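Local coordinates for papain-like protease (Human betacoronavirus 2c EMC/2012, PDB 4RNA) that cleaves the viral polyprotein as a cysteine protease of the papain-like family and, like its relatives, probably also removes ubiquitin from host proteins, at the interface of chains A and B. Numbering follows the deposited sequence. Chains: chain A/B, papain-like protease.

Contact 1: the interface of chains A and B. Residues chain A 215, 251-253; chain B 29, 34, 44.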
# COMPACT_ATOMS: atom_id res chain seq x y z
N GLN A 215 -9.51 -20.02 -10.96
CA GLN A 215 -10.02 -19.12 -11.99
C GLN A 215 -11.31 -19.65 -12.67
O GLN A 215 -11.80 -19.00 -13.63
CB GLN A 215 -8.86 -18.88 -13.00
CG GLN A 215 -7.74 -17.99 -12.40
CD GLN A 215 -6.43 -18.14 -13.10
OE1 GLN A 215 -6.03 -19.25 -13.44
NE2 GLN A 215 -5.73 -17.03 -13.34
N THR A 251 -2.46 -16.41 -10.62
CA THR A 251 -1.26 -15.89 -11.28
C THR A 251 -1.49 -16.19 -12.71
O THR A 251 -2.35 -17.03 -13.07
CB THR A 251 0.02 -16.63 -10.76
OG1 THR A 251 -0.16 -18.03 -10.93
CG2 THR A 251 0.25 -16.41 -9.29
N PRO A 252 -0.76 -15.49 -13.60
CA PRO A 252 -1.05 -15.63 -15.01
C PRO A 252 -1.01 -17.09 -15.41
O PRO A 252 -0.02 -17.77 -15.12
CB PRO A 252 0.14 -14.91 -15.65
CG PRO A 252 0.37 -13.78 -14.70
CD PRO A 252 0.13 -14.36 -13.32
N ASN A 253 -2.04 -17.55 -16.11
CA ASN A 253 -2.25 -19.00 -16.33
C ASN A 253 -2.64 -19.20 -17.80
O ASN A 253 -3.71 -18.74 -18.22
CB ASN A 253 -3.34 -19.48 -15.35
CG ASN A 253 -3.64 -20.97 -15.48
OD1 ASN A 253 -2.97 -21.66 -16.18
ND2 ASN A 253 -4.69 -21.45 -14.80
N ARG B 29 -0.30 -26.40 -9.64
CA ARG B 29 -1.43 -25.49 -9.70
C ARG B 29 -2.79 -26.20 -9.72
O ARG B 29 -3.67 -25.92 -8.88
CB ARG B 29 -1.31 -24.53 -10.88
CG ARG B 29 -2.51 -23.55 -10.88
CD ARG B 29 -2.77 -22.85 -12.22
NE ARG B 29 -1.57 -22.21 -12.72
CZ ARG B 29 -1.37 -20.90 -12.69
NH1 ARG B 29 -2.30 -20.08 -12.16
NH2 ARG B 29 -0.26 -20.40 -13.24
N CYS B 34 -0.83 -22.12 -6.11
CA CYS B 34 0.42 -21.44 -6.43
C CYS B 34 1.43 -21.83 -5.35
O CYS B 34 1.20 -21.60 -4.16
CB CYS B 34 0.23 -19.92 -6.40
SG CYS B 34 1.82 -19.10 -6.74
N ASP B 44 3.30 -24.35 -12.31
CA ASP B 44 2.98 -24.86 -13.64
C ASP B 44 3.90 -25.99 -14.10
O ASP B 44 3.98 -26.30 -15.30
CB ASP B 44 2.93 -23.69 -14.65
CG ASP B 44 1.67 -22.85 -14.48
OD1 ASP B 44 0.54 -23.38 -14.23
OD2 ASP B 44 1.80 -21.63 -14.59
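B:Arg29 NH2, a terminal guanidinium nitrogen, is the best-held polar atom: it donates one firm bond within its own chain and two weak ones across. The firm one runs from NH2 to the carboxylate oxygen OD2 of B:Asp44 at 2.8 Å, nearly straight at the hydrogen and within the guanidinium plane. B:Arg29 NE makes a parallel bond to B:Asp44 OD1 at 2.9 Å, so the aspartate takes the guanidinium side-on, each oxygen using its syn lone pair. This salt bridge of chain B fixes the rotation of the guanidinium, and the carboxylate would be expected to balance much of its charge. The arginine sets off with CG anti to the backbone N (chi1 -178°), then bends at chi3 to bring its head to chain A.

Across the interface, NH1 donates to the backbone carbonyl O of A:Thr251 at 3.2 Å, coming from above the carbonyl plane instead of along a lone pair. The weak partners of NH2 are A:Thr251 OG1 and the carbonyl O of A:Pro252; the threonine hydroxyl, which lies between its backbone N and carbonyl carbon, also takes a weak bond from NH1.

A:Asn253 lays its amide over one face of the guanidinium, with the planes 12° apart and CG 3.5 Å above the plane, over its centre. Its CG stands anti to the backbone N (chi1 -180°). Behind it, A:Asn253 ND2 donates to A:Gln215 OE1 at 2.9 Å, nearly along the C=O axis, a second-shell bond that helps fix the rotation of the stacked amide. A looser apolar touch joins A:Thr251 CG2 to B:Cys34 SG at 4.0 Å.

The patch sets an arginine of the ubiquitin-like N-terminal domain, probably held in place by B:Asp44, against the start of strand 252-258 of the other chain, and so helps to hold together a two-fold pair that may be a feature of the crystal.

Contact 2: the interface of chains A and B. Residues chain A 18, 20, 62-64; chain B 191, 224, 226, 236.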
# COMPACT_ATOMS: atom_id res chain seq x y z
N ARG A 18 -10.97 27.01 6.90
CA ARG A 18 -10.57 27.96 7.93
C ARG A 18 -9.87 29.09 7.33
O ARG A 18 -9.11 28.93 6.29
CB ARG A 18 -9.71 27.35 9.07
CG ARG A 18 -8.42 26.79 8.62
CD ARG A 18 -7.48 26.45 9.78
NE ARG A 18 -6.42 25.58 9.27
CZ ARG A 18 -5.12 25.72 9.48
NH1 ARG A 18 -4.67 26.72 10.21
NH2 ARG A 18 -4.29 24.82 8.98
N VAL A 20 -7.10 31.84 7.30
CA VAL A 20 -5.76 32.03 7.85
C VAL A 20 -5.24 33.34 7.27
O VAL A 20 -5.39 33.58 6.08
CB VAL A 20 -4.81 30.83 7.50
CG1 VAL A 20 -3.39 31.09 8.00
CG2 VAL A 20 -5.37 29.54 8.15
N LEU A 62 -1.92 19.75 9.98
CA LEU A 62 -3.32 19.99 9.92
C LEU A 62 -3.66 20.17 11.40
O LEU A 62 -2.97 19.59 12.27
CB LEU A 62 -4.07 18.72 9.40
CG LEU A 62 -3.81 17.98 8.08
CD1 LEU A 62 -4.98 17.04 7.74
CD2 LEU A 62 -3.35 18.80 6.86
N THR A 63 -4.68 20.97 11.63
CA THR A 63 -5.30 21.18 12.94
C THR A 63 -6.05 19.93 13.34
O THR A 63 -6.25 19.00 12.53
CB THR A 63 -6.29 22.34 12.86
OG1 THR A 63 -7.30 22.01 11.88
CG2 THR A 63 -5.59 23.65 12.37
N ALA A 64 -6.47 19.87 14.60
CA ALA A 64 -7.29 18.81 15.02
C ALA A 64 -8.55 18.71 14.18
O ALA A 64 -8.94 17.59 13.87
CB ALA A 64 -7.65 18.98 16.50
N GLU B 191 -5.11 23.72 21.73
CA GLU B 191 -5.77 24.65 20.83
C GLU B 191 -6.62 25.60 21.72
O GLU B 191 -7.38 25.15 22.59
CB GLU B 191 -6.62 23.88 19.82
CG GLU B 191 -5.76 23.14 18.82
CD GLU B 191 -6.52 22.50 17.65
OE1 GLU B 191 -7.78 22.52 17.64
OE2 GLU B 191 -5.84 21.96 16.73
N MET B 224 0.90 28.58 16.28
CA MET B 224 0.18 28.95 15.05
C MET B 224 -1.13 29.58 15.45
O MET B 224 -1.78 29.17 16.47
CB MET B 224 -0.12 27.75 14.13
CG MET B 224 -1.00 28.13 12.92
SD MET B 224 -1.52 26.76 11.86
CE MET B 224 -2.57 25.85 13.00
N TYR B 226 -4.93 31.37 13.77
CA TYR B 226 -5.75 31.71 12.57
C TYR B 226 -7.13 32.20 13.12
O TYR B 226 -7.27 32.36 14.36
CB TYR B 226 -5.84 30.49 11.62
CG TYR B 226 -6.32 29.25 12.35
CD1 TYR B 226 -5.41 28.46 13.12
CD2 TYR B 226 -7.66 28.88 12.29
CE1 TYR B 226 -5.87 27.34 13.82
CE2 TYR B 226 -8.12 27.78 13.00
CZ TYR B 226 -7.23 27.01 13.75
OH TYR B 226 -7.74 25.91 14.40
N ARG B 236 -2.80 27.33 18.03
CA ARG B 236 -2.45 25.91 18.21
C ARG B 236 -0.99 25.86 18.66
O ARG B 236 -0.11 26.45 17.96
CB ARG B 236 -2.65 25.18 16.86
CG ARG B 236 -1.95 23.84 16.66
CD ARG B 236 -2.56 23.07 15.48
NE ARG B 236 -1.99 21.72 15.29
CZ ARG B 236 -2.39 20.62 15.91
NH1 ARG B 236 -3.42 20.65 16.78
NH2 ARG B 236 -1.79 19.47 15.65
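Polar contact centres on the carboxylate oxygen OE2 of B:Glu191. Through its syn lone pair it accepts an almost straight hydrogen bond from the backbone N of A:Ala64, at the start of helix 64-74, at 3.1 Å. Its anti lone pair accepts one from B:Arg236 NH1 at 2.8 Å, a same-chain salt bridge that steadies the carboxylate, although tilted from the guanidinium plane. The carboxylate thus caps the helix, whose dipole may favour its negative charge. A:Arg18 and B:Met224 come tip to tip, with a weak bond from NH1 to the thioether SD.

Contacts over flat faces come next. A:Arg18 CG lies between backbone N and carbonyl carbon (chi1 62°), and B:Tyr226 CG takes the same crowded position (chi1 53°). The arginine stem, then extended to NE, crosses the tyrosine at about a right angle and sets CD over the ring, 3.7 Å from its centroid, in a CH-pi contact. Its guanidinium is turned 69° from the ring and points an edge at it. A:Thr63 CG2 sits 3.6 Å above the centre of one guanidinium face.

In apolar packing, A:Val20 CG2 meets B:Tyr226 CB at 3.6 Å, while A:Thr63 CG2 reaches B:Met224 CE at 3.8 Å.

Together they seat the ubiquitin-like domain and its junction to helix 64-74 against the zinc-binding fingers of the other chain, helping hold a pair that may exist only in the crystal.

Contact 1 and contact 2 lie about 53 Å apart, measured between the centres of their C-alpha atoms, and share no residue. Each joins the ubiquitin-like N-terminal part of one chain to the later part of the other, with the chains exchanged: chain B gives the N-terminal side in contact 1 and chain A in contact 2. By the two-fold symmetry, the twin of contact 1 lies toward the contact 2 end and the twin of contact 2 toward the contact 1 end. The chains are thus paired antiparallel and reciprocally in the pair as deposited, which may not persist in solution.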